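Local coordinates for AB hydrolase-1 domain-containing protein (Streptococcus mutans, PDB 4L9A), which is an alpha/beta-hydrolase-fold protein that probably hydrolyses carboxylic esters, at residues 26-31 / 97-102; 85-90 / 212-217. All blocks are in the same frame, centred on the assembly; numbering follows the deposited sequence.

Contact 1 of 2, residues 26-31 / 97-102; sequences VNTLLG and VNAILM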
ATOM      1  N   VAL A  26       9.349  11.881 -10.058  1.00 28.15           N
ATOM      2  CA  VAL A  26       8.365  12.869 -10.485  1.00 30.69           C
ATOM      3  C   VAL A  26       8.348  14.038  -9.504  1.00 26.71           C
ATOM      4  O   VAL A  26       8.365  13.835  -8.294  1.00 24.42           O
ATOM      5  CB  VAL A  26       6.952  12.243 -10.550  1.00 28.45           C
ATOM      6  CG1 VAL A  26       5.929  13.280 -10.995  1.00 26.61           C
ATOM      7  CG2 VAL A  26       6.966  11.052 -11.484  1.00 23.43           C
ATOM      8  N   ASN A  27       8.311  15.259 -10.019  1.00 28.38           N
ATOM      9  CA  ASN A  27       8.305  16.430  -9.147  1.00 29.03           C
ATOM     10  C   ASN A  27       6.960  16.671  -8.471  1.00 29.04           C
ATOM     11  O   ASN A  27       5.913  16.542  -9.106  1.00 26.99           O
ATOM     12  CB  ASN A  27       8.729  17.677  -9.921  1.00 25.55           C
ATOM     13  CG  ASN A  27      10.206  17.666 -10.266  1.00 27.54           C
ATOM     14  OD1 ASN A  27      11.036  17.198  -9.482  1.00 27.05           O
ATOM     15  ND2 ASN A  27      10.539  18.183 -11.448  1.00 27.68           N
ATOM     16  N   THR A  28       6.991  17.000  -7.181  1.00 27.40           N
ATOM     17  CA  THR A  28       5.769  17.375  -6.451  1.00 31.16           C
ATOM     18  C   THR A  28       6.048  18.503  -5.468  1.00 29.88           C
ATOM     19  O   THR A  28       7.199  18.878  -5.258  1.00 29.05           O
ATOM     20  CB  THR A  28       5.166  16.202  -5.633  1.00 29.69           C
ATOM     21  OG1 THR A  28       5.904  16.026  -4.413  1.00 26.55           O
ATOM     22  CG2 THR A  28       5.165  14.906  -6.433  1.00 23.14           C
ATOM     23  N   LEU A  29       4.995  19.024  -4.845  1.00 29.62           N
ATOM     24  CA  LEU A  29       5.170  20.023  -3.800  1.00 30.94           C
ATOM     25  C   LEU A  29       5.976  19.467  -2.623  1.00 25.42           C
ATOM     26  O   LEU A  29       6.575  20.239  -1.875  1.00 31.67           O
ATOM     27  CB  LEU A  29       3.820  20.576  -3.325  1.00 28.77           C
ATOM     28  CG  LEU A  29       3.034  21.372  -4.362  1.00 34.45           C
ATOM     29  CD1 LEU A  29       1.728  21.948  -3.789  1.00 33.57           C
ATOM     30  CD2 LEU A  29       3.878  22.480  -4.912  1.00 30.21           C
ATOM     31  N   LEU A  30       5.979  18.139  -2.465  1.00 22.41           N
ATOM     32  CA  LEU A  30       6.749  17.477  -1.408  1.00 21.14           C
ATOM     33  C   LEU A  30       8.167  17.107  -1.857  1.00 20.52           C
ATOM     34  O   LEU A  30       8.896  16.389  -1.148  1.00 23.00           O
ATOM     35  CB  LEU A  30       6.043  16.206  -0.929  1.00 20.98           C
ATOM     36  CG  LEU A  30       4.683  16.432  -0.288  1.00 23.73           C
ATOM     37  CD1 LEU A  30       4.034  15.086   0.085  1.00 27.25           C
ATOM     38  CD2 LEU A  30       4.853  17.335   0.929  1.00 32.80           C
ATOM     39  N   GLY A  31       8.560  17.610  -3.021  1.00 24.94           N
ATOM     40  CA  GLY A  31       9.858  17.267  -3.579  1.00 21.56           C
ATOM     41  C   GLY A  31       9.712  16.020  -4.433  1.00 20.20           C
ATOM     42  O   GLY A  31       8.595  15.539  -4.644  1.00 21.45           O
ATOM     43  N   VAL A  97      -1.690  13.151  -0.450  1.00 24.83           N
ATOM     44  CA  VAL A  97      -2.715  12.906  -1.465  1.00 23.23           C
ATOM     45  C   VAL A  97      -2.598  13.855  -2.680  1.00 32.18           C
ATOM     46  O   VAL A  97      -2.735  13.416  -3.824  1.00 30.38           O
ATOM     47  CB  VAL A  97      -4.143  12.972  -0.868  1.00 23.67           C
ATOM     48  CG1 VAL A  97      -5.201  12.970  -1.975  1.00 27.15           C
ATOM     49  CG2 VAL A  97      -4.376  11.790   0.066  1.00 22.09           C
ATOM     50  N   ASN A  98      -2.361  15.145  -2.433  1.00 25.12           N
ATOM     51  CA  ASN A  98      -2.139  16.093  -3.527  1.00 31.75           C
ATOM     52  C   ASN A  98      -0.912  15.729  -4.361  1.00 29.65           C
ATOM     53  O   ASN A  98      -0.928  15.857  -5.579  1.00 33.31           O
ATOM     54  CB  ASN A  98      -2.068  17.552  -3.025  1.00 27.21           C
ATOM     55  CG  ASN A  98      -3.432  18.082  -2.596  1.00 41.41           C
ATOM     56  OD1 ASN A  98      -4.458  17.513  -2.960  1.00 38.22           O
ATOM     57  ND2 ASN A  98      -3.449  19.167  -1.820  1.00 35.48           N
ATOM     58  N   ALA A  99       0.141  15.247  -3.710  1.00 25.44           N
ATOM     59  CA  ALA A  99       1.339  14.837  -4.445  1.00 27.86           C
ATOM     60  C   ALA A  99       1.022  13.634  -5.334  1.00 29.56           C
ATOM     61  O   ALA A  99       1.421  13.586  -6.492  1.00 30.07           O
ATOM     62  CB  ALA A  99       2.468  14.508  -3.489  1.00 25.16           C
ATOM     63  N   ILE A 100       0.286  12.664  -4.796  1.00 26.20           N
ATOM     64  CA  ILE A 100      -0.090  11.496  -5.587  1.00 24.48           C
ATOM     65  C   ILE A 100      -0.951  11.879  -6.787  1.00 25.07           C
ATOM     66  O   ILE A 100      -0.732  11.384  -7.891  1.00 27.25           O
ATOM     67  CB  ILE A 100      -0.791  10.417  -4.731  1.00 28.21           C
ATOM     68  CG1 ILE A 100       0.187   9.882  -3.685  1.00 23.19           C
ATOM     69  CG2 ILE A 100      -1.318   9.284  -5.609  1.00 26.68           C
ATOM     70  CD1 ILE A 100      -0.443   8.962  -2.628  1.00 20.63           C
ATOM     71  N   LEU A 101      -1.921  12.767  -6.578  1.00 24.07           N
ATOM     72  CA  LEU A 101      -2.753  13.250  -7.686  1.00 29.46           C
ATOM     73  C   LEU A 101      -1.967  13.974  -8.792  1.00 28.46           C
ATOM     74  O   LEU A 101      -2.321  13.898  -9.972  1.00 31.28           O
ATOM     75  CB  LEU A 101      -3.877  14.146  -7.166  1.00 36.34           C
ATOM     76  CG  LEU A 101      -4.915  13.410  -6.315  1.00 36.05           C
ATOM     77  CD1 LEU A 101      -5.795  14.427  -5.596  1.00 39.47           C
ATOM     78  CD2 LEU A 101      -5.752  12.465  -7.180  1.00 33.86           C
HETATM   79  N   MSE A 102      -0.918  14.688  -8.408  1.00 32.71           N
HETATM   80  CA  MSE A 102      -0.027  15.305  -9.380  1.00 37.65           C
HETATM   81  C   MSE A 102       0.662  14.221 -10.186  1.00 36.29           C
HETATM   82  O   MSE A 102       0.855  14.347 -11.400  1.00 31.98           O
HETATM   83  CB  MSE A 102       1.043  16.107  -8.668  1.00 33.05           C
HETATM   84  CG  MSE A 102       0.688  17.530  -8.385  1.00 51.12           C
HETATM   85 SE   MSE A 102       2.381  18.464  -8.147  1.00 82.02          SE
HETATM   86  CE  MSE A 102       3.146  18.128  -9.919  1.00 58.08           C
TER
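M102, a selenomethionine on helix 93-106, lays its side chain against the backbone of N27 and T28. CG leaves CB anti to the carbonyl carbon (chi1 -89°); beyond it SE of M102 lies 3.9 Å from CA of T28 and a little farther from N of L29. The bend at chi3 (61°) then places the methyl CE of M102 3.3 Å from the carbonyl O of N27, a close methyl-to-oxygen approach. One helical turn earlier, CB of A99 meets T28 and L30. CB of T28 lies 3.8 Å from CB of A99, OG1 and CG2 of T28 stand only slightly farther from the same methyl, and CD1 of L30 touches CB of A99 at 3.9 Å. No hydrogen bond spans the contact. The hydrogen bonds lie within the loop, a type I beta turn from T28 to G31: OG1 of T28 accepts from N of L30 (2.9 Å), an ST turn, and donates to O of G31 (2.7 Å), in the carbonyl plane and on a lone pair. One hydroxyl on the first residue of the turn thus bonds to the third and the last. The turn joins the antiparallel strands 22-26 and 33-38 at one edge of the sheet, where V26 pairs by backbone with I33. T28 also touches I33 and I103, L30 reaches W96, and on another side of helix 93-106 V97 and I100 pack on helix 120-130.

Contact 2 of 2, residues 85-90 / 212-217; sequences VSNQAN and PDFKIR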
ATOM      1  N   VAL A  85      14.726  11.073   1.466  1.00 21.24           N
ATOM      2  CA  VAL A  85      14.433  11.282   2.875  1.00 23.06           C
ATOM      3  C   VAL A  85      14.262  12.779   3.135  1.00 27.59           C
ATOM      4  O   VAL A  85      14.968  13.611   2.552  1.00 27.39           O
ATOM      5  CB  VAL A  85      15.492  10.665   3.813  1.00 25.78           C
ATOM      6  CG1 VAL A  85      15.596   9.150   3.585  1.00 21.57           C
ATOM      7  CG2 VAL A  85      16.835  11.322   3.620  1.00 27.97           C
ATOM      8  N   SER A  86      13.300  13.107   3.992  1.00 25.38           N
ATOM      9  CA  SER A  86      13.002  14.484   4.356  1.00 25.51           C
ATOM     10  C   SER A  86      12.103  14.476   5.595  1.00 31.26           C
ATOM     11  O   SER A  86      11.374  13.507   5.841  1.00 26.51           O
ATOM     12  CB  SER A  86      12.293  15.208   3.208  1.00 23.78           C
ATOM     13  OG  SER A  86      11.030  14.615   2.932  1.00 27.12           O
ATOM     14  N   ASN A  87      12.159  15.551   6.375  1.00 29.74           N
ATOM     15  CA  ASN A  87      11.283  15.674   7.533  1.00 21.43           C
ATOM     16  C   ASN A  87       9.831  15.713   7.071  1.00 30.74           C
ATOM     17  O   ASN A  87       9.494  16.475   6.160  1.00 26.77           O
ATOM     18  CB  ASN A  87      11.604  16.938   8.319  1.00 22.87           C
ATOM     19  CG  ASN A  87      11.027  16.902   9.726  1.00 30.26           C
ATOM     20  OD1 ASN A  87      10.175  16.065  10.032  1.00 29.61           O
ATOM     21  ND2 ASN A  87      11.503  17.784  10.587  1.00 31.09           N
ATOM     22  N   GLN A  88       8.977  14.894   7.695  1.00 28.47           N
ATOM     23  CA  GLN A  88       7.545  14.856   7.376  1.00 23.17           C
ATOM     24  C   GLN A  88       6.669  15.565   8.429  1.00 23.51           C
ATOM     25  O   GLN A  88       5.444  15.587   8.315  1.00 27.84           O
ATOM     26  CB  GLN A  88       7.078  13.404   7.147  1.00 28.87           C
ATOM     27  CG  GLN A  88       7.731  12.741   5.911  1.00 27.17           C
ATOM     28  CD  GLN A  88       7.264  13.362   4.606  1.00 25.61           C
ATOM     29  OE1 GLN A  88       6.106  13.201   4.202  1.00 27.77           O
ATOM     30  NE2 GLN A  88       8.158  14.088   3.947  1.00 21.40           N
ATOM     31  N   ALA A  89       7.306  16.172   9.425  1.00 27.72           N
ATOM     32  CA  ALA A  89       6.606  16.897  10.487  1.00 30.16           C
ATOM     33  C   ALA A  89       5.504  17.847  10.025  1.00 37.92           C
ATOM     34  O   ALA A  89       4.469  17.950  10.685  1.00 34.17           O
ATOM     35  CB  ALA A  89       7.601  17.656  11.362  1.00 34.78           C
ATOM     36  N   ASN A  90       5.724  18.561   8.921  1.00 29.25           N
ATOM     37  CA  ASN A  90       4.738  19.538   8.454  1.00 34.76           C
ATOM     38  C   ASN A  90       3.899  19.035   7.284  1.00 34.64           C
ATOM     39  O   ASN A  90       3.241  19.821   6.610  1.00 41.22           O
ATOM     40  CB  ASN A  90       5.414  20.865   8.086  1.00 31.81           C
ATOM     41  CG  ASN A  90       5.895  21.616   9.296  1.00 37.80           C
ATOM     42  OD1 ASN A  90       5.196  21.678  10.307  1.00 35.32           O
ATOM     43  ND2 ASN A  90       7.101  22.187   9.211  1.00 32.25           N
ATOM     44  N   PRO A 212      16.483  15.989  16.058  1.00 58.96           N
ATOM     45  CA  PRO A 212      15.418  16.318  17.013  1.00 61.87           C
ATOM     46  C   PRO A 212      14.029  16.444  16.378  1.00 59.17           C
ATOM     47  O   PRO A 212      13.090  15.769  16.810  1.00 58.83           O
ATOM     48  CB  PRO A 212      15.865  17.673  17.568  1.00 69.36           C
ATOM     49  CG  PRO A 212      17.351  17.648  17.456  1.00 66.44           C
ATOM     50  CD  PRO A 212      17.641  16.891  16.188  1.00 60.59           C
ATOM     51  N   ASP A 213      13.902  17.296  15.370  1.00 50.70           N
ATOM     52  CA  ASP A 213      12.595  17.589  14.806  1.00 52.65           C
ATOM     53  C   ASP A 213      12.090  16.521  13.828  1.00 41.47           C
ATOM     54  O   ASP A 213      10.971  16.611  13.333  1.00 40.28           O
ATOM     55  CB  ASP A 213      12.610  18.964  14.128  1.00 62.78           C
ATOM     56  CG  ASP A 213      13.072  20.076  15.057  1.00 70.27           C
ATOM     57  OD1 ASP A 213      12.883  19.945  16.280  1.00 72.44           O
ATOM     58  OD2 ASP A 213      13.619  21.086  14.552  1.00 67.21           O
ATOM     59  N   PHE A 214      12.903  15.508  13.551  1.00 38.82           N
ATOM     60  CA  PHE A 214      12.580  14.574  12.472  1.00 30.26           C
ATOM     61  C   PHE A 214      11.369  13.703  12.743  1.00 38.42           C
ATOM     62  O   PHE A 214      11.293  13.048  13.778  1.00 38.25           O
ATOM     63  CB  PHE A 214      13.761  13.658  12.158  1.00 31.34           C
ATOM     64  CG  PHE A 214      13.513  12.752  10.994  1.00 30.54           C
ATOM     65  CD1 PHE A 214      13.201  11.419  11.184  1.00 31.66           C
ATOM     66  CD2 PHE A 214      13.565  13.245   9.697  1.00 30.50           C
ATOM     67  CE1 PHE A 214      12.968  10.583  10.096  1.00 26.72           C
ATOM     68  CE2 PHE A 214      13.324  12.423   8.614  1.00 29.46           C
ATOM     69  CZ  PHE A 214      13.033  11.090   8.812  1.00 31.29           C
ATOM     70  N   LYS A 215      10.436  13.695  11.795  1.00 30.82           N
ATOM     71  CA  LYS A 215       9.291  12.795  11.823  1.00 32.45           C
ATOM     72  C   LYS A 215       9.304  12.019  10.525  1.00 30.63           C
ATOM     73  O   LYS A 215       9.311  12.611   9.440  1.00 30.65           O
ATOM     74  CB  LYS A 215       7.980  13.572  11.926  1.00 33.63           C
ATOM     75  CG  LYS A 215       7.836  14.371  13.204  1.00 48.48           C
ATOM     76  CD  LYS A 215       7.946  13.473  14.421  1.00 53.77           C
ATOM     77  CE  LYS A 215       8.007  14.301  15.695  1.00 67.41           C
ATOM     78  NZ  LYS A 215       6.888  15.285  15.761  1.00 70.59           N
ATOM     79  N   ILE A 216       9.303  10.696  10.629  1.00 22.79           N
ATOM     80  CA  ILE A 216       9.476   9.859   9.455  1.00 28.28           C
ATOM     81  C   ILE A 216       8.201   9.808   8.607  1.00 25.65           C
ATOM     82  O   ILE A 216       8.248   9.553   7.399  1.00 26.53           O
ATOM     83  CB  ILE A 216       9.938   8.445   9.841  1.00 30.80           C
ATOM     84  CG1 ILE A 216      10.430   7.691   8.601  1.00 39.77           C
ATOM     85  CG2 ILE A 216       8.811   7.689  10.564  1.00 32.78           C
ATOM     86  CD1 ILE A 216      11.386   6.569   8.914  1.00 42.15           C
ATOM     87  N   ARG A 217       7.061  10.091   9.218  1.00 22.86           N
ATOM     88  CA  ARG A 217       5.804   9.991   8.472  1.00 26.36           C
ATOM     89  C   ARG A 217       4.797  11.068   8.856  1.00 21.36           C
ATOM     90  O   ARG A 217       4.775  11.534   9.989  1.00 28.70           O
ATOM     91  CB  ARG A 217       5.183   8.611   8.672  1.00 43.00           C
ATOM     92  CG  ARG A 217       3.966   8.341   7.799  1.00 60.83           C
ATOM     93  CD  ARG A 217       3.630   6.855   7.787  1.00 71.63           C
ATOM     94  NE  ARG A 217       4.819   6.060   7.491  1.00 79.36           N
ATOM     95  CZ  ARG A 217       5.619   5.534   8.416  1.00 75.72           C
ATOM     96  NH1 ARG A 217       5.356   5.705   9.709  1.00 68.18           N
ATOM     97  NH2 ARG A 217       6.683   4.834   8.044  1.00 74.51           N
TER
HETATM   98  O   HOH W   1       4.581  14.146  11.053  1.00 47.24           O
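OD1 of N87 is gripped by two backbone N-H groups, one from its own loop and one from 212-217. N of A89 reaches it at 2.9 Å, closing an Asx turn, and N of K215 at 3.0 Å; the two donors come from opposite faces of the amide plane, each about 50° out of it. This joins two loops of the alpha/beta hydrolase fold, one leading into helix 93-106, the other following helix 188-206. With CG of N87 anti to the backbone N (chi1 -163°), the amide is carried to the second loop, where its ND2 makes a weak bond to O of D213 (3.0 Å) and also binds a glycerol, probably from crystallisation. The twin grip on OD1 and these bonds of ND2 would fix the turn of the amide. A backbone hydrogen bond from N of Q88 to O of K215 (2.9 Å) joins the two loops as well. Outside the two loops, ND2 of N79 hydrogen-bonds to O of both S86 and I216, a further tie between them.

Beside these bonds, CG of K215 lies 3.8 Å from CB of A89, and CG of Q88 rests near the carbonyl O of I216. The ring of F214, which also packs on L205 of helix 188-206, approaches the first loop obliquely, with its CE2 3.6 Å from O of S86.

How the contacts relate
Contacts 1 and 2 are both at the surface, their centres 17 Å apart and their nearest atoms about 5 Å apart without touching. Helix 93-106 relates them: it forms one side of contact 1, and the 85-90 loop of contact 2 leads into it. Along the chain the segments alternate in the order 26-31, 85-90, 97-102, 212-217. Their chemistry differs: contact 1 has no hydrogen bond between its segments and rests on van der Waals touches, whereas contact 2 is tied by direct hydrogen bonds. The glycerol held by N87 and N90 belongs to contact 2; it probably comes from the crystallisation liquor and does not by itself establish a substrate site.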